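Local coordinates for protein N-acyl homoserine lactonase AiiA (Bacillus thuringiensis subsp. kurstaki, PDB 5EH9) that hydrolyses the lactone ring of N-acyl homoserine lactones, short- or long-chained, using two zinc ions bound in a single subunit, at residues K8-P13 with C40-T45; H107-H112 with E138-E143; A14-L19 with N35-C40. All coordinates share one frame; numbering follows the deposited sequence.

Contact 1 of 3, residues K8-P13 with C40-T45; sequences KLYFVP and CYLLET. Unlike the reference sequence in segment 8-13: Val12 (reference Ile).
An antiparallel strand pair in one of the two sheets of the metallo-beta-lactamase fold is formed here, with Phe11 set against Tyr41 and Tyr10 against Leu42. The backbone ladder runs from Lys8–Glu44 to Val12–Cys40. Tyr10 N donates to Leu42 O at 2.8 Å, and Leu42 N returns the bond to Tyr10 O at 3.0 Å. The Lys8 N to Glu44 O bond is weak.

On the face carrying Leu9, Phe11, Tyr41 and Leu43 the contact is apolar. Tyr41 brings its CE2 edge over one face of the Phe11 ring, off centre. This is a T-shaped pair, with centroids 5.1 Å apart and planes at 80°. Leu9 and Leu43 lie alongside, CD1 to CD1 at 3.5 Å. This face looks onto strands 177-183 and 187-193, so it belongs to the core between the two sheets of the sandwich. Phe235 makes a further edge-to-face pair with Phe11.

The other face turns polar towards Lys8. The Lys8 chain is extended beyond CG and runs beside Glu44. In the modelled conformer of Glu44, one of two, Lys8 NZ stays 4.3 Å from Glu44 OE1. Water 1 then links them, accepting from Lys8 NZ at 2.7 Å and donating to Glu44 OE2 at 2.7 Å. In this conformer OE2 also lies in the plane of the Tyr10 ring, 3.4 Å from CE2.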
# COMPACT_ATOMS: atom_id res chain seq x y z
N LYS A 8 6.31 -4.40 -16.65
CA LYS A 8 4.87 -4.47 -16.36
C LYS A 8 4.63 -4.01 -14.94
O LYS A 8 5.38 -4.46 -14.02
CB LYS A 8 4.31 -5.93 -16.52
CG LYS A 8 4.54 -6.52 -17.88
CD LYS A 8 3.92 -7.90 -18.02
CE LYS A 8 4.17 -8.47 -19.42
NZ LYS A 8 3.57 -9.79 -19.61
N LEU A 9 3.53 -3.25 -14.76
CA LEU A 9 3.00 -2.90 -13.48
C LEU A 9 1.56 -3.46 -13.39
O LEU A 9 0.68 -3.00 -14.09
CB LEU A 9 3.02 -1.37 -13.28
CG LEU A 9 2.26 -0.85 -12.08
CD1 LEU A 9 2.62 -1.52 -10.78
CD2 LEU A 9 2.42 0.66 -12.03
N TYR A 10 1.39 -4.48 -12.53
CA TYR A 10 0.08 -5.09 -12.27
C TYR A 10 -0.53 -4.54 -10.98
O TYR A 10 0.10 -4.56 -9.92
CB TYR A 10 0.23 -6.59 -12.10
CG TYR A 10 0.66 -7.41 -13.30
CD1 TYR A 10 -0.25 -7.75 -14.30
CD2 TYR A 10 1.93 -7.93 -13.41
CE1 TYR A 10 0.15 -8.54 -15.36
CE2 TYR A 10 2.28 -8.71 -14.45
CZ TYR A 10 1.38 -9.05 -15.41
OH TYR A 10 1.70 -9.92 -16.43
N PHE A 11 -1.80 -4.21 -11.09
CA PHE A 11 -2.67 -3.93 -9.93
C PHE A 11 -3.35 -5.26 -9.54
O PHE A 11 -4.06 -5.84 -10.37
CB PHE A 11 -3.74 -2.92 -10.29
CG PHE A 11 -3.23 -1.48 -10.44
CD1 PHE A 11 -2.24 -1.16 -11.32
CD2 PHE A 11 -3.79 -0.48 -9.73
CE1 PHE A 11 -1.79 0.17 -11.49
CE2 PHE A 11 -3.32 0.82 -9.85
CZ PHE A 11 -2.32 1.14 -10.72
N VAL A 12 -3.14 -5.72 -8.30
CA VAL A 12 -3.59 -7.08 -7.94
C VAL A 12 -4.51 -6.92 -6.73
O VAL A 12 -4.09 -6.62 -5.61
CB VAL A 12 -2.41 -7.93 -7.56
CG1 VAL A 12 -2.85 -9.33 -7.19
CG2 VAL A 12 -1.35 -7.97 -8.70
N PRO A 13 -5.83 -7.10 -6.95
CA PRO A 13 -6.75 -7.08 -5.83
C PRO A 13 -6.40 -8.10 -4.73
O PRO A 13 -6.12 -9.26 -5.08
CB PRO A 13 -8.10 -7.40 -6.49
CG PRO A 13 -7.95 -6.95 -7.92
CD PRO A 13 -6.51 -7.24 -8.19
N CYS A 40 -2.39 -4.99 -3.76
CA CYS A 40 -0.96 -5.14 -3.86
C CYS A 40 -0.59 -4.91 -5.35
O CYS A 40 -1.43 -4.96 -6.24
CB CYS A 40 -0.45 -6.43 -3.26
SG CYS A 40 -0.86 -7.94 -4.22
N TYR A 41 0.69 -4.60 -5.55
CA TYR A 41 1.18 -4.31 -6.90
C TYR A 41 2.34 -5.23 -7.21
O TYR A 41 3.22 -5.44 -6.39
CB TYR A 41 1.54 -2.82 -7.11
CG TYR A 41 0.51 -1.87 -6.58
CD1 TYR A 41 0.46 -1.49 -5.26
CD2 TYR A 41 -0.40 -1.29 -7.41
CE1 TYR A 41 -0.48 -0.60 -4.76
CE2 TYR A 41 -1.34 -0.40 -6.92
CZ TYR A 41 -1.36 -0.01 -5.61
OH TYR A 41 -2.29 0.88 -5.18
N LEU A 42 2.35 -5.79 -8.43
CA LEU A 42 3.46 -6.57 -8.85
C LEU A 42 4.17 -5.91 -10.02
O LEU A 42 3.54 -5.53 -10.99
CB LEU A 42 2.88 -7.92 -9.29
CG LEU A 42 3.89 -9.01 -9.42
CD1 LEU A 42 4.82 -8.95 -10.62
CD2 LEU A 42 4.65 -9.43 -8.17
N LEU A 43 5.46 -5.76 -9.85
CA LEU A 43 6.33 -5.11 -10.82
C LEU A 43 7.25 -6.12 -11.43
O LEU A 43 8.04 -6.76 -10.72
CB LEU A 43 7.16 -4.02 -10.18
CG LEU A 43 6.45 -2.88 -9.57
CD1 LEU A 43 5.22 -2.95 -8.85
CD2 LEU A 43 7.38 -1.97 -8.76
N GLU A 44 7.17 -6.29 -12.78
CA GLU A 44 8.10 -7.16 -13.48
C GLU A 44 9.21 -6.23 -13.94
O GLU A 44 8.94 -5.23 -14.65
CB GLU A 44 7.46 -7.83 -14.69
CG GLU A 44 6.49 -8.92 -14.30
CD GLU A 44 6.01 -9.74 -15.50
OE1 GLU A 44 6.65 -9.78 -16.64
OE2 GLU A 44 5.04 -10.55 -15.26
N THR A 45 10.43 -6.48 -13.47
CA THR A 45 11.60 -5.62 -13.79
C THR A 45 12.74 -6.46 -14.32
O THR A 45 12.75 -7.69 -14.19
CB THR A 45 12.05 -4.86 -12.53
OG1 THR A 45 12.98 -5.61 -11.75
CG2 THR A 45 10.95 -4.33 -11.71
O HOH W 1 4.56 -11.48 -17.71
O HOH W 2 6.78 -10.86 -19.47

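Contact 2 of 3, residues H107-H112 with E138-E143; sequences HLHFDH and EEYMKE. With ZN (zinc ion), chain C; ZN (zinc ion), chain B; HED (2-hydroxyethyl disulfide), chain K.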
# COMPACT_ATOMS: atom_id res chain seq x y z
N HIS A 107 3.68 0.94 4.08
CA HIS A 107 3.59 1.20 5.47
C HIS A 107 3.13 -0.15 6.13
O HIS A 107 2.93 -1.10 5.40
CB HIS A 107 2.65 2.35 5.81
CG HIS A 107 1.25 2.26 5.37
ND1 HIS A 107 0.84 1.97 4.09
CD2 HIS A 107 0.09 2.53 6.07
CE1 HIS A 107 -0.47 2.11 4.00
NE2 HIS A 107 -0.95 2.42 5.20
N LEU A 108 3.05 -0.14 7.43
CA LEU A 108 2.81 -1.38 8.18
C LEU A 108 1.44 -1.51 8.76
O LEU A 108 1.20 -2.37 9.63
CB LEU A 108 3.93 -1.65 9.21
CG LEU A 108 5.38 -1.78 8.65
CD1 LEU A 108 6.36 -1.84 9.80
CD2 LEU A 108 5.49 -2.96 7.67
N HIS A 109 0.48 -0.76 8.27
CA HIS A 109 -0.94 -1.02 8.53
C HIS A 109 -1.29 -2.42 8.13
O HIS A 109 -0.76 -3.00 7.21
CB HIS A 109 -1.83 0.01 7.88
CG HIS A 109 -1.76 1.35 8.55
ND1 HIS A 109 -2.35 2.49 7.99
CD2 HIS A 109 -1.21 1.75 9.71
CE1 HIS A 109 -2.13 3.53 8.81
NE2 HIS A 109 -1.41 3.11 9.82
N PHE A 110 -2.32 -2.96 8.78
CA PHE A 110 -2.70 -4.39 8.60
C PHE A 110 -3.08 -4.76 7.22
O PHE A 110 -2.95 -5.93 6.82
CB PHE A 110 -3.73 -4.82 9.64
CG PHE A 110 -5.13 -4.62 9.18
CD1 PHE A 110 -5.68 -3.35 9.05
CD2 PHE A 110 -5.84 -5.67 8.79
CE1 PHE A 110 -6.95 -3.20 8.53
CE2 PHE A 110 -7.18 -5.53 8.40
CZ PHE A 110 -7.70 -4.28 8.20
N ASP A 111 -3.65 -3.76 6.47
CA ASP A 111 -4.03 -3.97 5.11
C ASP A 111 -2.95 -3.84 4.05
O ASP A 111 -3.19 -4.05 2.89
CB ASP A 111 -5.26 -3.09 4.74
CG ASP A 111 -4.99 -1.57 4.92
OD1 ASP A 111 -4.45 -1.23 6.01
OD2 ASP A 111 -5.35 -0.79 4.00
N HIS A 112 -1.73 -3.63 4.54
CA HIS A 112 -0.57 -3.50 3.70
C HIS A 112 0.59 -4.40 4.05
O HIS A 112 1.41 -4.69 3.16
CB HIS A 112 -0.06 -2.02 3.76
CG HIS A 112 -1.07 -1.08 3.25
ND1 HIS A 112 -1.08 -0.62 1.96
CD2 HIS A 112 -2.14 -0.56 3.85
CE1 HIS A 112 -2.17 0.09 1.77
NE2 HIS A 112 -2.81 0.18 2.93
N GLU A 138 -0.54 1.48 18.99
CA GLU A 138 -1.51 0.44 19.13
C GLU A 138 -2.23 0.10 17.83
O GLU A 138 -2.84 -0.96 17.74
CB GLU A 138 -2.52 0.84 20.20
CG GLU A 138 -3.40 2.01 19.81
CD GLU A 138 -4.43 2.29 20.87
OE1 GLU A 138 -4.84 1.34 21.57
OE2 GLU A 138 -4.83 3.46 21.01
N GLU A 139 -2.20 0.97 16.83
CA GLU A 139 -2.83 0.60 15.53
C GLU A 139 -2.05 -0.49 14.81
O GLU A 139 -2.45 -0.89 13.69
CB GLU A 139 -3.15 1.76 14.54
CG GLU A 139 -2.02 2.53 13.86
CD GLU A 139 -1.39 3.61 14.78
OE1 GLU A 139 -1.63 3.59 16.04
OE2 GLU A 139 -0.66 4.56 14.31
N TYR A 140 -0.93 -0.97 15.39
CA TYR A 140 -0.12 -1.98 14.65
C TYR A 140 -0.32 -3.36 15.23
O TYR A 140 -0.20 -3.58 16.41
CB TYR A 140 1.37 -1.61 14.61
CG TYR A 140 1.66 -0.39 13.72
CD1 TYR A 140 1.76 -0.53 12.41
CD2 TYR A 140 1.66 0.91 14.26
CE1 TYR A 140 2.02 0.55 11.59
CE2 TYR A 140 1.87 2.01 13.47
CZ TYR A 140 2.04 1.82 12.13
OH TYR A 140 2.28 2.93 11.36
N MET A 141 -0.59 -4.26 14.35
CA MET A 141 -0.76 -5.65 14.66
C MET A 141 0.57 -6.37 14.71
O MET A 141 1.47 -6.08 13.90
CB MET A 141 -1.69 -6.35 13.60
CG MET A 141 -3.07 -5.71 13.54
SD MET A 141 -4.17 -6.72 12.54
CE MET A 141 -4.47 -8.14 13.53
N LYS A 142 0.68 -7.41 15.54
CA LYS A 142 1.91 -8.20 15.67
C LYS A 142 2.31 -8.79 14.33
O LYS A 142 3.51 -8.94 14.04
CB LYS A 142 1.70 -9.24 16.76
CG LYS A 142 1.50 -8.59 18.18
CD LYS A 142 2.63 -7.62 18.71
CE LYS A 142 2.87 -7.75 20.20
NZ LYS A 142 3.49 -9.05 20.56
N GLU A 143 1.31 -9.17 13.53
CA GLU A 143 1.52 -9.77 12.25
C GLU A 143 2.33 -8.88 11.29
O GLU A 143 2.94 -9.37 10.30
CB GLU A 143 0.16 -10.12 11.55
CG GLU A 143 -0.63 -11.20 12.23
CD GLU A 143 -1.65 -10.69 13.20
OE1 GLU A 143 -1.39 -9.69 13.92
OE2 GLU A 143 -2.69 -11.41 13.26
ZN ZN C . -2.88 2.79 5.93
ZN ZN B . -4.51 1.22 3.48
C1 HED K . -5.15 -4.34 17.24
O1 HED K . -5.94 -5.55 16.98
C2 HED K . -5.83 -3.10 16.62
S3 HED K . -4.99 -2.55 15.07
S4 HED K . -6.08 -1.05 14.17
C5 HED K . -5.45 -0.88 12.46
C6 HED K . -5.77 0.55 11.91
O6 HED K . -5.01 0.89 10.68
O HOH W 3 -0.71 -3.25 11.61
O HOH W 4 -0.10 4.68 11.73
O HOH W 5 -3.12 -1.43 11.13
O HOH W 6 -4.38 1.58 5.46
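His109 meets Glu139 and Tyr140 beside the dinuclear zinc site. Its ND1 binds one zinc ion at 2.1 Å, together with His107 NE2. Asp111 OD2 and His112 NE2 bind the other zinc, and water 6 bridges the two metals. These four residues form the HxHxDH motif of the metallo-beta-lactamase superfamily. His172 and His238 add one ligand each to the first and second zinc, and Asp194 binds both.

The side of the His109 ring away from the zinc meets the 138-143 segment, which probably helps to hold it. Tyr140 CE1 lies 3.9 Å from His109 CD2, the two rings inclined at 41°. Glu139 CG comes to 4.1 Å from His109 NE2. Water 4 lies in the plane of the imidazole and accepts from NE2 at 2.8 Å. It donates in turn to Glu139 OE2 and Tyr140 OH, so one water ties the zinc ligand to two side chains of the other segment. The Glu139 chain bends at chi2 (-80°), which helps bring its carboxylate to this water. Arg137 holds OE2 by a salt bridge, and Glu130 bonds the Tyr140 hydroxyl.

The bound 2-hydroxyethyl disulfide places O6 over the centre of one His109 face. Water 5 joins Glu139 O to Phe110 N and also hydrogen-bonds this O6. Water 3 joins Leu108 O to Met141 N. Met141 SD touches Phe110 CB at 3.5 Å. It lies 5.0 Å from the centroid of the Phe110 ring, 54° off the normal, an oblique Met-aromatic contact. Leu108 CB meets Tyr140 CE1 at 3.8 Å.

Leu108 and Tyr140 both rest on Ala134 of helix 128-134. Phe110 lies by the short helix 110-113 and packs against Ile76 and Pro78 of strand 76-79.

Contact 3 of 3, residues A14-L19 with N35-C40; sequences AGRCML and NLPVWC
Cys17 and Leu36 form an antiparallel hydrogen-bonded pair at the tight part of this contact. Cys17 N donates to Leu36 O, and Leu36 N to Cys17 O, both at 2.9 Å. Leu36 CD1 also meets Leu19 CD1 at 3.7 Å, the two side chains crossing at about a right angle. Val38 CG2 packs against Cys17 CB at 4.0 Å. Further back the register slips. Ala14 N donates to Val38 O, while Gly15 O accepts from Val38 N. Two residues thus stand against one, as in a beta bulge. Gly15 has a positive phi of 86°, a backbone conformation that glycine tolerates readily.

The side of Arg16, Met18 and Asn35 is partly exposed and more polar. Arg16 grips Asn35 side-on with two nitrogens. NE donates to Asn35 OD1 at 2.8 Å, approaching from above the amide plane. NH1 donates to Asn35 O at 2.9 Å, a nearly straight bond of 173°. Both oxygens lie near the guanidinium plane. The Arg16 chain bends at chi3 (69°), and one face of its guanidinium comes over Pro37, whose CD is 3.6 Å from NH1. Pro37 CB also touches one face of the Trp39 ring.

Outside the pair, strand 76-79 flanks the 14-19 segment of strand 8-20, and Leu36 leans on Ile240 of helix 240-243. Glu243 of that helix takes Arg16 NH2 in a salt bridge. With NE, NH1 and NH2 all engaged, the guanidinium is probably held against rotation. Pro37 O accepts a bond from His238 ND1, which probably helps to orient this zinc ligand, as a second-shell partner.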
# COMPACT_ATOMS: atom_id res chain seq x y z
N ALA A 14 -6.43 -7.69 -3.49
CA ALA A 14 -6.00 -8.50 -2.37
C ALA A 14 -7.05 -8.51 -1.22
O ALA A 14 -6.71 -8.31 -0.07
CB ALA A 14 -4.62 -8.08 -1.89
N GLY A 15 -8.28 -8.73 -1.60
CA GLY A 15 -9.34 -8.58 -0.66
C GLY A 15 -9.86 -7.15 -0.53
O GLY A 15 -9.44 -6.28 -1.30
N ARG A 16 -10.68 -6.92 0.45
CA ARG A 16 -11.30 -5.66 0.69
C ARG A 16 -11.38 -5.35 2.18
O ARG A 16 -11.06 -6.20 3.01
CB ARG A 16 -12.69 -5.54 0.05
CG ARG A 16 -12.68 -5.96 -1.44
CD ARG A 16 -14.02 -5.68 -2.13
NE ARG A 16 -14.27 -4.24 -2.28
CZ ARG A 16 -13.77 -3.55 -3.30
NH1 ARG A 16 -14.01 -2.26 -3.34
NH2 ARG A 16 -13.12 -4.10 -4.27
N CYS A 17 -11.79 -4.14 2.51
CA CYS A 17 -11.90 -3.71 3.87
C CYS A 17 -13.02 -2.71 3.99
O CYS A 17 -13.05 -1.69 3.26
CB CYS A 17 -10.58 -3.21 4.40
SG CYS A 17 -10.56 -2.97 6.18
N MET A 18 -13.94 -2.93 4.94
CA MET A 18 -14.94 -1.92 5.23
C MET A 18 -14.33 -0.88 6.17
O MET A 18 -13.64 -1.23 7.13
CB MET A 18 -16.16 -2.50 5.98
CG MET A 18 -16.85 -3.69 5.34
SD MET A 18 -17.50 -3.49 3.68
CE MET A 18 -18.60 -2.10 3.92
N LEU A 19 -14.54 0.39 5.86
CA LEU A 19 -14.23 1.50 6.76
C LEU A 19 -15.42 2.45 6.79
O LEU A 19 -16.15 2.59 5.83
CB LEU A 19 -13.01 2.24 6.23
CG LEU A 19 -11.62 1.65 6.21
CD1 LEU A 19 -10.63 2.79 5.81
CD2 LEU A 19 -11.16 0.95 7.49
N ASN A 35 -17.08 -0.30 1.37
CA ASN A 35 -16.33 -1.51 1.10
C ASN A 35 -15.19 -1.12 0.12
O ASN A 35 -15.43 -1.03 -1.07
CB ASN A 35 -17.26 -2.56 0.50
CG ASN A 35 -16.57 -3.90 0.37
OD1 ASN A 35 -15.35 -3.95 0.29
ND2 ASN A 35 -17.34 -4.99 0.34
N LEU A 36 -14.01 -0.91 0.68
CA LEU A 36 -12.89 -0.33 -0.05
C LEU A 36 -11.91 -1.40 -0.54
O LEU A 36 -11.78 -2.47 0.08
CB LEU A 36 -12.15 0.63 0.85
CG LEU A 36 -12.89 1.81 1.40
CD1 LEU A 36 -12.07 2.57 2.39
CD2 LEU A 36 -13.40 2.67 0.28
N PRO A 37 -11.28 -1.16 -1.69
CA PRO A 37 -10.33 -2.11 -2.22
C PRO A 37 -9.07 -2.18 -1.37
O PRO A 37 -8.61 -1.12 -0.87
CB PRO A 37 -10.02 -1.60 -3.57
CG PRO A 37 -10.21 -0.11 -3.47
CD PRO A 37 -11.37 0.07 -2.52
N VAL A 38 -8.47 -3.35 -1.23
CA VAL A 38 -7.13 -3.54 -0.75
C VAL A 38 -6.32 -4.00 -1.93
O VAL A 38 -6.72 -4.91 -2.67
CB VAL A 38 -7.11 -4.54 0.43
CG1 VAL A 38 -5.66 -4.87 0.81
CG2 VAL A 38 -7.87 -4.00 1.62
N TRP A 39 -5.16 -3.36 -2.10
CA TRP A 39 -4.30 -3.66 -3.25
C TRP A 39 -2.92 -4.13 -2.89
O TRP A 39 -2.36 -3.73 -1.89
CB TRP A 39 -4.01 -2.32 -4.02
CG TRP A 39 -5.21 -1.64 -4.59
CD1 TRP A 39 -5.77 -0.45 -4.15
CD2 TRP A 39 -5.92 -2.00 -5.77
NE1 TRP A 39 -6.82 -0.09 -4.96
CE2 TRP A 39 -6.91 -1.01 -5.98
CE3 TRP A 39 -5.80 -3.01 -6.72
CZ2 TRP A 39 -7.73 -1.04 -7.07
CZ3 TRP A 39 -6.66 -3.06 -7.79
CH2 TRP A 39 -7.62 -2.10 -7.95
N CYS A 40 -2.39 -4.99 -3.76
CA CYS A 40 -0.96 -5.14 -3.86
C CYS A 40 -0.59 -4.91 -5.35
O CYS A 40 -1.43 -4.96 -6.24
CB CYS A 40 -0.45 -6.43 -3.26
SG CYS A 40 -0.86 -7.94 -4.22

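Overall arrangement
From the N terminus, strand 8-20 supplies the first half of contact 1 and then of contact 3. The chain turns, and strand 33-45 runs back beside it. Contact 3 closes first, at 35-40, and contact 1 closes next, at 40-45. Contact 3 therefore lies within contact 1, and the two form one continuous hairpin that shares Cys40. Phe11 of contact 1 also packs on Trp39 of contact 3. Contact 2 follows in series, joining the zinc-binding loop to the loop after helix 128-134. It touches contact 3 through Asp111 with Val38 and Phe110 with Cys17. The 14-19/35-40 part of the hairpin thus meets the metal site, while contact 1 lies across the chain's centre from contact 2.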